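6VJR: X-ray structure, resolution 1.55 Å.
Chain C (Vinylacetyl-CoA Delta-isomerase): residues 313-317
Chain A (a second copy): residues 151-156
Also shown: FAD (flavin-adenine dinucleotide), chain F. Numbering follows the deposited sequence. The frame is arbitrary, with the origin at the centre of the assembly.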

# COMPACT_ATOMS: atom_id res chain seq x y z
N TYR C 313 22.95 1.91 18.06
CA TYR C 313 23.41 1.04 19.14
C TYR C 313 23.70 -0.38 18.66
O TYR C 313 24.61 -1.03 19.20
CB TYR C 313 22.35 1.00 20.22
CG TYR C 313 22.20 2.24 21.08
CD1 TYR C 313 23.10 3.31 21.02
CD2 TYR C 313 21.15 2.34 21.97
CE1 TYR C 313 22.98 4.39 21.89
CE2 TYR C 313 20.99 3.41 22.82
CZ TYR C 313 21.92 4.45 22.78
OH TYR C 313 21.73 5.50 23.64
N ASN C 314 22.98 -0.81 17.62
CA ASN C 314 23.15 -2.13 17.05
C ASN C 314 24.37 -2.19 16.12
O ASN C 314 24.74 -3.26 15.71
CB ASN C 314 21.91 -2.59 16.29
CG ASN C 314 20.79 -3.03 17.21
OD1 ASN C 314 20.96 -3.22 18.42
ND2 ASN C 314 19.59 -3.15 16.65
N GLY C 315 24.93 -1.05 15.73
CA GLY C 315 26.12 -1.02 14.89
C GLY C 315 25.82 -0.97 13.38
O GLY C 315 26.75 -1.06 12.60
N VAL C 316 24.56 -0.65 13.01
CA VAL C 316 24.15 -0.60 11.61
C VAL C 316 23.37 0.67 11.29
O VAL C 316 22.40 0.64 10.52
CB VAL C 316 23.38 -1.86 11.22
CG1 VAL C 316 24.31 -3.08 11.12
CG2 VAL C 316 22.19 -2.13 12.15
N PRO C 317 23.84 1.87 11.70
CA PRO C 317 23.08 3.09 11.42
C PRO C 317 23.00 3.51 9.96
O PRO C 317 22.11 4.30 9.59
CB PRO C 317 23.77 4.10 12.28
CG PRO C 317 25.18 3.65 12.41
CD PRO C 317 25.06 2.14 12.47
PA FAD F . 18.74 -7.51 14.39
O1A FAD F . 19.60 -8.41 13.60
O2A FAD F . 19.38 -6.69 15.44
O5B FAD F . 17.86 -6.70 13.34
C5B FAD F . 17.49 -5.32 13.55
C4B FAD F . 17.53 -4.61 12.22
O4B FAD F . 18.90 -4.46 11.79
C3B FAD F . 16.79 -5.29 11.05
O3B FAD F . 16.18 -4.31 10.21
C2B FAD F . 17.91 -6.00 10.30
O2B FAD F . 17.68 -6.29 8.93
C1B FAD F . 19.06 -5.00 10.49
N9A FAD F . 20.38 -5.62 10.44
C8A FAD F . 20.98 -6.49 11.32
N7A FAD F . 22.21 -6.83 11.00
C5A FAD F . 22.43 -6.17 9.81
C6A FAD F . 23.55 -6.12 8.96
N6A FAD F . 24.69 -6.75 9.23
N1A FAD F . 23.43 -5.41 7.81
C2A FAD F . 22.28 -4.76 7.58
N3A FAD F . 21.17 -4.69 8.32
C4A FAD F . 21.30 -5.43 9.44
N1 FAD F . 15.39 -17.43 17.08
C2 FAD F . 15.74 -18.71 17.42
O2 FAD F . 16.87 -19.18 17.18
N3 FAD F . 14.79 -19.54 17.99
C4 FAD F . 13.50 -19.20 18.30
O4 FAD F . 12.76 -19.96 18.90
C4X FAD F . 13.18 -17.81 18.02
N5 FAD F . 11.94 -17.38 18.32
C5X FAD F . 11.72 -16.02 18.26
C6 FAD F . 10.54 -15.47 18.78
C7 FAD F . 10.30 -14.11 18.78
C7M FAD F . 9.06 -13.56 19.44
C8 FAD F . 11.20 -13.25 18.12
C8M FAD F . 10.92 -11.78 18.01
C9 FAD F . 12.33 -13.76 17.52
C9A FAD F . 12.62 -15.15 17.62
N10 FAD F . 13.82 -15.69 17.14
C10 FAD F . 14.18 -17.01 17.40
C1' FAD F . 14.85 -14.71 16.73
C2' FAD F . 14.77 -14.13 15.34
O2' FAD F . 15.30 -15.09 14.44
C3' FAD F . 15.58 -12.83 15.28
O3' FAD F . 14.86 -11.87 16.04
C4' FAD F . 15.92 -12.34 13.86
O4' FAD F . 16.89 -13.20 13.25
C5' FAD F . 16.46 -10.92 13.85
O5' FAD F . 17.62 -10.84 14.66
P FAD F . 17.72 -9.79 15.81
O1P FAD F . 16.60 -9.88 16.75
O2P FAD F . 19.09 -9.89 16.34
O3P FAD F . 17.57 -8.35 15.14
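Chain A, residues 151-156: KGDRSK

Where a helix ends, its last carbonyl groups lose their partners inside the helix and become available to another chain. The contact between two copies of vinylacetyl-CoA Delta-isomerase illustrates this principle, with a short, irregular segment of chain A docking on a helix terminus of chain C beside a bound FAD. Gly C315 leaves the helix with a positive phi of 91° in a Schellman motif, and the segment of chain A that meets it has neither helix nor strand. Locally the two chains run in roughly the same direction.

Lys A151 (phi/psi 85/-15) does not touch the chain C stretch. Its side chain serves the cofactor instead, NZ donating a hydrogen bond to FAD O1A at 2.8 Å. Gly A152 follows at 61/-125, a positive phi that favours glycine; its O lies 4.0 Å from Asn C314 O and accepts a hydrogen bond from Arg A154 NH1 at 2.8 Å.

Asp A153, at -79/111, opens a type I beta turn that runs to Lys A156. Its CA is 5.1 Å from Gly C315 CA, the closest CA pair across the stretches. The chi1 t rotamer carries the carboxylate nearer to chain C than the sideways CA-to-CB bond would suggest, and OD1 comes to 3.6 Å from Gly C315 CA. An ideal CB on Gly C315 would fall 2.1 Å from Asp A153 OD1, a clash, so the contact has no room for a CB here; independently, the backbone angles call for glycine, since a CB would be jammed against Asn C314 O.

Arg A154 (-59/-22) makes the direct hydrogen bond between the stretches: its N donates to Asn C314 O at 2.9 Å, with an angle of 158° at the hydrogen. Its CA-to-CB bond points toward chain C; CB packs 3.7 Å from Val C316 CG1 and CD 4.0 Å from Asn C314 CB. Asn C314 OD1 lies over one face of the guanidinium, while FAD O2A sits at its edge, where it receives a hydrogen bond from Arg A154 NE at 2.8 Å.

Ser A155 (-82/-1) continues the turn. Both its N and its OG donate to Asp A153 OD1, at 3.0 and 2.8 Å, which holds the carboxylate in place beside Gly C315. Ser A155 CB lies 3.4 Å from Gly C315 O, and a water donates to that same oxygen at 2.5 Å and, weakly, to Ser A155 OG at 3.3 Å. Lys A156 closes the turn, N to Asp A153 O at 3.0 Å, and leaves the contact.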

# COMPACT_ATOMS: atom_id res chain seq x y z
N LYS A 151 24.46 -11.55 19.36
CA LYS A 151 25.14 -11.01 18.19
C LYS A 151 25.95 -9.72 18.40
O LYS A 151 26.68 -9.35 17.48
CB LYS A 151 24.21 -10.80 16.98
CG LYS A 151 23.58 -12.09 16.46
CD LYS A 151 22.86 -11.97 15.13
CE LYS A 151 21.84 -10.93 15.14
NZ LYS A 151 21.02 -10.80 13.91
N GLY A 152 25.80 -8.97 19.48
CA GLY A 152 26.66 -7.81 19.70
C GLY A 152 26.54 -6.76 18.61
O GLY A 152 25.45 -6.25 18.30
N ASP A 153 27.69 -6.41 18.03
CA ASP A 153 27.75 -5.44 16.95
C ASP A 153 27.34 -6.12 15.64
O ASP A 153 28.02 -7.03 15.15
CB ASP A 153 29.15 -4.87 16.86
CG ASP A 153 29.29 -3.77 15.83
OD1 ASP A 153 28.47 -3.74 14.84
OD2 ASP A 153 30.22 -2.98 15.95
N ARG A 154 26.17 -5.75 15.13
CA ARG A 154 25.56 -6.38 13.97
C ARG A 154 26.42 -6.31 12.69
O ARG A 154 26.19 -7.10 11.75
CB ARG A 154 24.17 -5.84 13.65
CG ARG A 154 23.04 -6.46 14.44
CD ARG A 154 23.17 -6.42 15.92
NE ARG A 154 21.97 -6.95 16.54
CZ ARG A 154 21.93 -7.61 17.69
NH1 ARG A 154 22.94 -7.55 18.56
NH2 ARG A 154 20.84 -8.20 18.08
N SER A 155 27.34 -5.35 12.63
CA SER A 155 28.22 -5.14 11.49
C SER A 155 29.44 -6.07 11.50
O SER A 155 30.25 -6.02 10.57
CB SER A 155 28.63 -3.70 11.43
OG SER A 155 29.65 -3.37 12.38
N LYS A 156 29.57 -6.93 12.53
CA LYS A 156 30.78 -7.74 12.70
C LYS A 156 30.38 -9.20 12.89
O LYS A 156 29.36 -9.51 13.48
CB LYS A 156 31.67 -7.29 13.87
CG LYS A 156 32.15 -5.86 13.75
CD LYS A 156 32.91 -5.48 15.00
CE LYS A 156 33.25 -4.01 15.00
NZ LYS A 156 34.14 -3.74 13.89
O HOH W 1 29.11 -0.12 12.65